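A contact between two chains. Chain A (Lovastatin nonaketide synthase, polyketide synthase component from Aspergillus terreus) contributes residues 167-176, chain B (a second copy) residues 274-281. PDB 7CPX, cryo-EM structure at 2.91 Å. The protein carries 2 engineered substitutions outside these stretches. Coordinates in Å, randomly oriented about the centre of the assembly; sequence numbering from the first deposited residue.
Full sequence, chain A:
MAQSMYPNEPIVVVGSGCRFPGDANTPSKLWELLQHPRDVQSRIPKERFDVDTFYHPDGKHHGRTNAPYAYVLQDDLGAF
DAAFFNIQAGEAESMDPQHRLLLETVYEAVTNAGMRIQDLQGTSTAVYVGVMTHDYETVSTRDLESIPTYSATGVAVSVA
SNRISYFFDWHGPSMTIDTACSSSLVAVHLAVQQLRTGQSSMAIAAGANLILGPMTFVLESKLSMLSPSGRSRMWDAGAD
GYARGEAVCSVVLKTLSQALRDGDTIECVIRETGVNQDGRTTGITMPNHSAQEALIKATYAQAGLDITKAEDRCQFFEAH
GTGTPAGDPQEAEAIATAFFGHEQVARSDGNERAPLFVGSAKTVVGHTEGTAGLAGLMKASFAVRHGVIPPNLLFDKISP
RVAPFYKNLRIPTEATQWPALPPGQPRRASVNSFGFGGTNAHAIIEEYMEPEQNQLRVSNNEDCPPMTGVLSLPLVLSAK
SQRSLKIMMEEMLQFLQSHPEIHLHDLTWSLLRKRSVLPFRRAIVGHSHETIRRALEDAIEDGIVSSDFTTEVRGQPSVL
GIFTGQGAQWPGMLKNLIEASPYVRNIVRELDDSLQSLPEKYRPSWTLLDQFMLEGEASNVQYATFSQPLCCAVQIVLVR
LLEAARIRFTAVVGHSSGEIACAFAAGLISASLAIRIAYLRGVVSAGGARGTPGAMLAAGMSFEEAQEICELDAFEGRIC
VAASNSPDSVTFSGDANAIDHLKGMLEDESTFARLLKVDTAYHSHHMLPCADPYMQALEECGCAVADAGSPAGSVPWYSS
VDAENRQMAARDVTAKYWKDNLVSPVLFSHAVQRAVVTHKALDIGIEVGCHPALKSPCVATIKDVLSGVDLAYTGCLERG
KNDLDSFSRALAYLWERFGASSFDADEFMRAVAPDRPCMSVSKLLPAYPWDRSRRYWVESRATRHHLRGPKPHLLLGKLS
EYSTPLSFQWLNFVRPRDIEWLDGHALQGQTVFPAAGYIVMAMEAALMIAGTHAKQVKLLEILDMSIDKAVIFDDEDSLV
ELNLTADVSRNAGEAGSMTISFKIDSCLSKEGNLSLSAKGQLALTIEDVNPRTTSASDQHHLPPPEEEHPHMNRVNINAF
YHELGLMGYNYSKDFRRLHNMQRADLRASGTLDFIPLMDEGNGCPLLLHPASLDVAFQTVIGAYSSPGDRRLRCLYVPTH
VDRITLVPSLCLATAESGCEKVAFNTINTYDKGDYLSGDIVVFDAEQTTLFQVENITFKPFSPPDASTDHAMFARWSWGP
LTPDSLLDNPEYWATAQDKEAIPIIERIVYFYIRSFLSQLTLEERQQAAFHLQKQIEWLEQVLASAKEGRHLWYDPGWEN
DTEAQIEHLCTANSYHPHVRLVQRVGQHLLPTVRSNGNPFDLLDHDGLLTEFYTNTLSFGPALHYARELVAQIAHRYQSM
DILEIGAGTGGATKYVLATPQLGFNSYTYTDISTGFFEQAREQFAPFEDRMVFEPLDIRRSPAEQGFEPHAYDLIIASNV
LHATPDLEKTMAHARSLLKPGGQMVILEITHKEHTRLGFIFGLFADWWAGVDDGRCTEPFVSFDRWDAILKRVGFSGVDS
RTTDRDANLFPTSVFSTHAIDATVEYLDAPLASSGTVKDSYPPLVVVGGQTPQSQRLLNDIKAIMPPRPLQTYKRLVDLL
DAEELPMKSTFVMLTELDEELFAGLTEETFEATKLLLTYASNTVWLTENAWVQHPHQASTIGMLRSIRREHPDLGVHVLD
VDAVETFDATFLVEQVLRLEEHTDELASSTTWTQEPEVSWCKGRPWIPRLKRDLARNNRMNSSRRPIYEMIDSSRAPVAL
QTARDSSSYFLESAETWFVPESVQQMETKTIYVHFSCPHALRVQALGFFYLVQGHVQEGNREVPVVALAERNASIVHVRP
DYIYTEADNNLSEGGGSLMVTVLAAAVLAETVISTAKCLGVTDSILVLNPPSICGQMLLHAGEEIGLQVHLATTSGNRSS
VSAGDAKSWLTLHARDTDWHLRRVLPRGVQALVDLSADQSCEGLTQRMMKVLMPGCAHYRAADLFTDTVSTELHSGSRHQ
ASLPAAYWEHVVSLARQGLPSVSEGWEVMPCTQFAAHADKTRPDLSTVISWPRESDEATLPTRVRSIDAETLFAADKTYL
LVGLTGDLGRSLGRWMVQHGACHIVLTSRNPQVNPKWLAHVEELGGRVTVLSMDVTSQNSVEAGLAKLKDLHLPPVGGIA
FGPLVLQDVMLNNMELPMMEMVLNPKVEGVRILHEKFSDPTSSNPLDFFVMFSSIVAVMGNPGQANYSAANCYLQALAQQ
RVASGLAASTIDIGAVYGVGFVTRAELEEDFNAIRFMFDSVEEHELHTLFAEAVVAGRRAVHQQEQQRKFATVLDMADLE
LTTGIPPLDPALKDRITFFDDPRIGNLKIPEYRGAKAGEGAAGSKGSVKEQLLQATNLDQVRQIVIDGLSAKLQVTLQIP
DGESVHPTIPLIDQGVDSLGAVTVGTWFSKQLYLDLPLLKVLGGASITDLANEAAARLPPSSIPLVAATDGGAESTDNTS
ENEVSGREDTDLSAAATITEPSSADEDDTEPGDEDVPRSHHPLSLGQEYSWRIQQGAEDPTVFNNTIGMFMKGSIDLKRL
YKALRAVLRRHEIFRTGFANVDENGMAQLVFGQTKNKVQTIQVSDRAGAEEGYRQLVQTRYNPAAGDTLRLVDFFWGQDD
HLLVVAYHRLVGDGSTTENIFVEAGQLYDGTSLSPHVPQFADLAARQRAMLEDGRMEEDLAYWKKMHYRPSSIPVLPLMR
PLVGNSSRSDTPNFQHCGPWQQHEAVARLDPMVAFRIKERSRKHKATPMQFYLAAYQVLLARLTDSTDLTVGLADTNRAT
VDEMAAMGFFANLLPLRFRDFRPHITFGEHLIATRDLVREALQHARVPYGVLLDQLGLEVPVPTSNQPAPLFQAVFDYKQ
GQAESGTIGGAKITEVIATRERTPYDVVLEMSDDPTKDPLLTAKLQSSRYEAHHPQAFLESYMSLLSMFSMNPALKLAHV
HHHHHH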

ATOM      1  N   PHE A 167      -2.267 -41.804  -8.551  1.00 83.30           N
ATOM      2  CA  PHE A 167      -1.885 -41.963  -9.950  1.00 83.30           C
ATOM      3  C   PHE A 167      -1.580 -43.419 -10.271  1.00 83.30           C
ATOM      4  O   PHE A 167      -2.009 -43.941 -11.305  1.00 83.30           O
ATOM      5  CB  PHE A 167      -0.681 -41.085 -10.280  1.00 83.30           C
ATOM      6  CG  PHE A 167       0.015 -41.482 -11.547  1.00 83.30           C
ATOM      7  CD1 PHE A 167      -0.592 -41.295 -12.773  1.00 83.30           C
ATOM      8  CD2 PHE A 167       1.271 -42.053 -11.510  1.00 83.30           C
ATOM      9  CE1 PHE A 167       0.041 -41.667 -13.939  1.00 83.30           C
ATOM     10  CE2 PHE A 167       1.913 -42.426 -12.671  1.00 83.30           C
ATOM     11  CZ  PHE A 167       1.299 -42.232 -13.890  1.00 83.30           C
ATOM     12  N   PHE A 168      -0.841 -44.092  -9.394  1.00 82.83           N
ATOM     13  CA  PHE A 168      -0.459 -45.477  -9.621  1.00 82.83           C
ATOM     14  C   PHE A 168      -1.537 -46.465  -9.198  1.00 82.83           C
ATOM     15  O   PHE A 168      -1.306 -47.676  -9.275  1.00 82.83           O
ATOM     16  CB  PHE A 168       0.844 -45.792  -8.883  1.00 82.83           C
ATOM     17  CG  PHE A 168       2.019 -44.988  -9.356  1.00 82.83           C
ATOM     18  CD1 PHE A 168       2.754 -45.393 -10.455  1.00 82.83           C
ATOM     19  CD2 PHE A 168       2.394 -43.831  -8.702  1.00 82.83           C
ATOM     20  CE1 PHE A 168       3.836 -44.660 -10.895  1.00 82.83           C
ATOM     21  CE2 PHE A 168       3.476 -43.091  -9.134  1.00 82.83           C
ATOM     22  CZ  PHE A 168       4.198 -43.505 -10.233  1.00 82.83           C
ATOM     23  N   ASP A 169      -2.697 -45.984  -8.752  1.00 85.45           N
ATOM     24  CA  ASP A 169      -3.805 -46.857  -8.369  1.00 85.45           C
ATOM     25  C   ASP A 169      -3.382 -47.812  -7.257  1.00 85.45           C
ATOM     26  O   ASP A 169      -3.752 -48.988  -7.245  1.00 85.45           O
ATOM     27  CB  ASP A 169      -4.332 -47.630  -9.579  1.00 85.45           C
ATOM     28  CG  ASP A 169      -5.630 -48.359  -9.294  1.00 85.45           C
ATOM     29  OD1 ASP A 169      -6.084 -48.344  -8.132  1.00 85.45           O
ATOM     30  OD2 ASP A 169      -6.197 -48.952 -10.236  1.00 85.45           O
ATOM     31  N   TRP A 170      -2.593 -47.305  -6.318  1.00 79.47           N
ATOM     32  CA  TRP A 170      -2.141 -48.091  -5.184  1.00 79.47           C
ATOM     33  C   TRP A 170      -3.142 -47.999  -4.042  1.00 79.47           C
ATOM     34  O   TRP A 170      -3.833 -46.990  -3.875  1.00 79.47           O
ATOM     35  CB  TRP A 170      -0.767 -47.617  -4.715  1.00 79.47           C
ATOM     36  CG  TRP A 170       0.318 -47.869  -5.709  1.00 79.47           C
ATOM     37  CD1 TRP A 170       0.276 -48.726  -6.765  1.00 79.47           C
ATOM     38  CD2 TRP A 170       1.606 -47.253  -5.742  1.00 79.47           C
ATOM     39  NE1 TRP A 170       1.460 -48.687  -7.453  1.00 79.47           N
ATOM     40  CE2 TRP A 170       2.297 -47.790  -6.845  1.00 79.47           C
ATOM     41  CE3 TRP A 170       2.246 -46.302  -4.947  1.00 79.47           C
ATOM     42  CZ2 TRP A 170       3.589 -47.403  -7.174  1.00 79.47           C
ATOM     43  CZ3 TRP A 170       3.528 -45.923  -5.273  1.00 79.47           C
ATOM     44  CH2 TRP A 170       4.187 -46.472  -6.376  1.00 79.47           C
ATOM     45  N   HIS A 171      -3.214 -49.070  -3.254  1.00 78.14           N
ATOM     46  CA  HIS A 171      -4.159 -49.161  -2.153  1.00 78.14           C
ATOM     47  C   HIS A 171      -3.488 -49.303  -0.797  1.00 78.14           C
ATOM     48  O   HIS A 171      -4.191 -49.414   0.214  1.00 78.14           O
ATOM     49  CB  HIS A 171      -5.113 -50.341  -2.374  1.00 78.14           C
ATOM     50  CG  HIS A 171      -5.945 -50.218  -3.612  1.00 78.14           C
ATOM     51  ND1 HIS A 171      -6.290 -49.000  -4.157  1.00 78.14           N
ATOM     52  CD2 HIS A 171      -6.495 -51.159  -4.415  1.00 78.14           C
ATOM     53  CE1 HIS A 171      -7.020 -49.195  -5.241  1.00 78.14           C
ATOM     54  NE2 HIS A 171      -7.159 -50.496  -5.420  1.00 78.14           N
ATOM     55  N   GLY A 172      -2.165 -49.304  -0.739  1.00 76.20           N
ATOM     56  CA  GLY A 172      -1.470 -49.382   0.522  1.00 76.20           C
ATOM     57  C   GLY A 172      -1.474 -48.057   1.246  1.00 76.20           C
ATOM     58  O   GLY A 172      -1.930 -47.023   0.735  1.00 76.20           O
ATOM     59  N   PRO A 173      -0.955 -48.069   2.471  1.00 73.61           N
ATOM     60  CA  PRO A 173      -0.887 -46.827   3.247  1.00 73.61           C
ATOM     61  C   PRO A 173      -0.107 -45.755   2.502  1.00 73.61           C
ATOM     62  O   PRO A 173       0.894 -46.035   1.840  1.00 73.61           O
ATOM     63  CB  PRO A 173      -0.178 -47.252   4.536  1.00 73.61           C
ATOM     64  CG  PRO A 173      -0.443 -48.703   4.654  1.00 73.61           C
ATOM     65  CD  PRO A 173      -0.520 -49.235   3.257  1.00 73.61           C
ATOM     66  N   SER A 174      -0.579 -44.517   2.617  1.00 74.94           N
ATOM     67  CA  SER A 174      -0.037 -43.376   1.882  1.00 74.94           C
ATOM     68  C   SER A 174       0.327 -42.251   2.838  1.00 74.94           C
ATOM     69  O   SER A 174      -0.043 -41.091   2.646  1.00 74.94           O
ATOM     70  CB  SER A 174      -1.031 -42.887   0.833  1.00 74.94           C
ATOM     71  OG  SER A 174      -1.228 -43.864  -0.173  1.00 74.94           O
ATOM     72  N   MET A 175       1.052 -42.588   3.899  1.00 73.68           N
ATOM     73  CA  MET A 175       1.468 -41.581   4.862  1.00 73.68           C
ATOM     74  C   MET A 175       2.337 -40.523   4.198  1.00 73.68           C
ATOM     75  O   MET A 175       3.121 -40.812   3.292  1.00 73.68           O
ATOM     76  CB  MET A 175       2.250 -42.223   6.006  1.00 73.68           C
ATOM     77  CG  MET A 175       1.437 -43.087   6.943  1.00 73.68           C
ATOM     78  SD  MET A 175       0.658 -44.486   6.126  1.00 73.68           S
ATOM     79  CE  MET A 175       0.443 -45.598   7.514  1.00 73.68           C
ATOM     80  N   THR A 176       2.185 -39.285   4.655  1.00 74.07           N
ATOM     81  CA  THR A 176       3.138 -38.217   4.383  1.00 74.07           C
ATOM     82  C   THR A 176       3.759 -37.827   5.716  1.00 74.07           C
ATOM     83  O   THR A 176       3.134 -37.127   6.520  1.00 74.07           O
ATOM     84  CB  THR A 176       2.476 -37.016   3.718  1.00 74.07           C
ATOM     85  OG1 THR A 176       1.897 -37.413   2.470  1.00 74.07           O
ATOM     86  CG2 THR A 176       3.507 -35.930   3.482  1.00 74.07           C
TER
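Chain B, residues 274-281: GVNQDGRT

How does chain B lie on chain A as a whole? The two stretches run in opposite directions: Asp A169 is matched with Gly B279, His A171 with Gln B277 and Gly A172 with Asn B276, the CA atoms of these pairs being 3.7, 4.1 and 4.6 Å apart. Chain B comes in as an extended strand from Gly B274 and passes into loop by Asp B278. Chain A begins as the last part of a helix, crosses a loop and becomes strand at Ser A174. Between them the stretches bury 591 Å², counting both sides.

What does the end of the helix offer to chain B? The CA-to-CB bond of Phe A167 points away; its carbonyl makes the closest contact, with Arg B280. Arg B280, with chi1 and chi2 both t, reaches this oxygen edge-on with its guanidinium: NH2 donates to Phe A167 O at a very short 2.4 Å, and Arg B280 NE adds a weak hydrogen bond to Phe A167 O at 2.7 Å. The distances are best read loosely, because that oxygen is modelled too close to its neighbour. Phe A168, also directed away, contributes little. Asp A169 then leaves the helical conformation with positive phi (59°). Its CB lies over one face of the guanidinium, 4.0 Å from Arg B280 NH2, while Asp A169 OD2 and Arg B280 NH1 stand 4.4 Å apart, opposite charges near each other but beyond a salt bridge. Asp A169 OD1 packs 3.1 Å from Gly B279 CA. A CB on this glycine would point toward chain A and fall only 1.9 Å from Asp A169 OD1, so the close approach depends on the absence of a side chain.

Where do the two backbones grip each other? The CA-to-CB bond of Trp A170 points away, and its carbonyl lies at the contact, with O 3.4 Å from Gln B277 CG. At His A171 the pairing becomes direct: Gln B277 N donates to His A171 O at 2.7 Å, and His A171 CA approaches Gln B277 O at 3.2 Å in a CA-H...O contact. The imidazole reinforces this match through a weak hydrogen bond from His A171 ND1 to Gln B277 O at 3.1 Å. The ring edge also meets the backbone of chain B just beyond, with His A171 CE1 3.4 Å from Gly B279 N.

How does the contact finish as chain A passes from loop into strand? Gly A172 O lies 2.9 Å from Gln B277 CB, continuing the packing around that residue. The ring of Pro A173 rests beside Val B275, with Pro A173 CG 3.3 Å from Val B275 O and Pro A173 CB 3.8 Å from Val B275 CG1. Ser A174 points toward chain B and sets its OG 3.2 Å from Gln B277 CG. Met A175 starts out sideways, but its end comes nearer, bringing CE within 4.2 Å of Val B275 CG1 and extending the apolar patch begun by the proline. Thr A176 makes no contact with this stretch of chain B.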

ATOM      1  N   GLY B 274      -6.157 -51.101  10.363  1.00 78.07           N
ATOM      2  CA  GLY B 274      -5.627 -51.158   9.019  1.00 78.07           C
ATOM      3  C   GLY B 274      -5.677 -49.804   8.339  1.00 78.07           C
ATOM      4  O   GLY B 274      -6.509 -48.957   8.653  1.00 78.07           O
ATOM      5  N   VAL B 275      -4.757 -49.606   7.401  1.00 74.25           N
ATOM      6  CA  VAL B 275      -4.685 -48.385   6.611  1.00 74.25           C
ATOM      7  C   VAL B 275      -4.533 -48.781   5.151  1.00 74.25           C
ATOM      8  O   VAL B 275      -3.655 -49.582   4.811  1.00 74.25           O
ATOM      9  CB  VAL B 275      -3.523 -47.482   7.051  1.00 74.25           C
ATOM     10  CG1 VAL B 275      -3.480 -46.228   6.202  1.00 74.25           C
ATOM     11  CG2 VAL B 275      -3.670 -47.125   8.513  1.00 74.25           C
ATOM     12  N   ASN B 276      -5.382 -48.223   4.295  1.00 76.13           N
ATOM     13  CA  ASN B 276      -5.312 -48.441   2.861  1.00 76.13           C
ATOM     14  C   ASN B 276      -5.562 -47.111   2.162  1.00 76.13           C
ATOM     15  O   ASN B 276      -5.838 -46.090   2.799  1.00 76.13           O
ATOM     16  CB  ASN B 276      -6.307 -49.524   2.417  1.00 76.13           C
ATOM     17  CG  ASN B 276      -7.525 -48.960   1.710  1.00 76.13           C
ATOM     18  OD1 ASN B 276      -8.138 -47.993   2.163  1.00 76.13           O
ATOM     19  ND2 ASN B 276      -7.892 -49.578   0.596  1.00 76.13           N
ATOM     20  N   GLN B 277      -5.462 -47.127   0.838  1.00 77.37           N
ATOM     21  CA  GLN B 277      -5.531 -45.919   0.035  1.00 77.37           C
ATOM     22  C   GLN B 277      -6.473 -46.133  -1.140  1.00 77.37           C
ATOM     23  O   GLN B 277      -6.670 -47.260  -1.602  1.00 77.37           O
ATOM     24  CB  GLN B 277      -4.132 -45.534  -0.452  1.00 77.37           C
ATOM     25  CG  GLN B 277      -4.084 -44.490  -1.540  1.00 77.37           C
ATOM     26  CD  GLN B 277      -4.597 -43.143  -1.100  1.00 77.37           C
ATOM     27  OE1 GLN B 277      -4.373 -42.718   0.032  1.00 77.37           O
ATOM     28  NE2 GLN B 277      -5.285 -42.454  -2.000  1.00 77.37           N
ATOM     29  N   ASP B 278      -7.063 -45.039  -1.610  1.00 79.93           N
ATOM     30  CA  ASP B 278      -7.912 -45.086  -2.791  1.00 79.93           C
ATOM     31  C   ASP B 278      -7.060 -45.059  -4.051  1.00 79.93           C
ATOM     32  O   ASP B 278      -6.083 -44.311  -4.144  1.00 79.93           O
ATOM     33  CB  ASP B 278      -8.887 -43.910  -2.798  1.00 79.93           C
ATOM     34  CG  ASP B 278      -9.797 -43.903  -1.591  1.00 79.93           C
ATOM     35  OD1 ASP B 278     -10.125 -44.996  -1.089  1.00 79.93           O
ATOM     36  OD2 ASP B 278     -10.186 -42.806  -1.141  1.00 79.93           O
ATOM     37  N   GLY B 279      -7.441 -45.875  -5.025  1.00 82.49           N
ATOM     38  CA  GLY B 279      -6.730 -45.920  -6.285  1.00 82.49           C
ATOM     39  C   GLY B 279      -6.948 -44.672  -7.112  1.00 82.49           C
ATOM     40  O   GLY B 279      -7.231 -43.600  -6.568  1.00 82.49           O
ATOM     41  N   ARG B 280      -6.821 -44.797  -8.433  1.00 85.68           N
ATOM     42  CA  ARG B 280      -7.010 -43.663  -9.337  1.00 85.68           C
ATOM     43  C   ARG B 280      -8.507 -43.401  -9.495  1.00 85.68           C
ATOM     44  O   ARG B 280      -9.117 -43.627 -10.543  1.00 85.68           O
ATOM     45  CB  ARG B 280      -6.338 -43.925 -10.676  1.00 85.68           C
ATOM     46  CG  ARG B 280      -6.147 -42.672 -11.513  1.00 85.68           C
ATOM     47  CD  ARG B 280      -5.542 -42.978 -12.873  1.00 85.68           C
ATOM     48  NE  ARG B 280      -4.286 -43.713 -12.773  1.00 85.68           N
ATOM     49  CZ  ARG B 280      -4.167 -45.030 -12.890  1.00 85.68           C
ATOM     50  NH1 ARG B 280      -5.216 -45.807 -13.103  1.00 85.68           N
ATOM     51  NH2 ARG B 280      -2.961 -45.582 -12.792  1.00 85.68           N
ATOM     52  N   THR B 281      -9.101 -42.912  -8.410  1.00 83.59           N
ATOM     53  CA  THR B 281     -10.520 -42.595  -8.395  1.00 83.59           C
ATOM     54  C   THR B 281     -10.807 -41.444  -9.357  1.00 83.59           C
ATOM     55  O   THR B 281      -9.904 -40.846  -9.951  1.00 83.59           O
ATOM     56  CB  THR B 281     -10.964 -42.240  -6.979  1.00 83.59           C
ATOM     57  OG1 THR B 281     -10.082 -42.854  -6.031  1.00 83.59           O
ATOM     58  CG2 THR B 281     -12.382 -42.725  -6.723  1.00 83.59           C
TER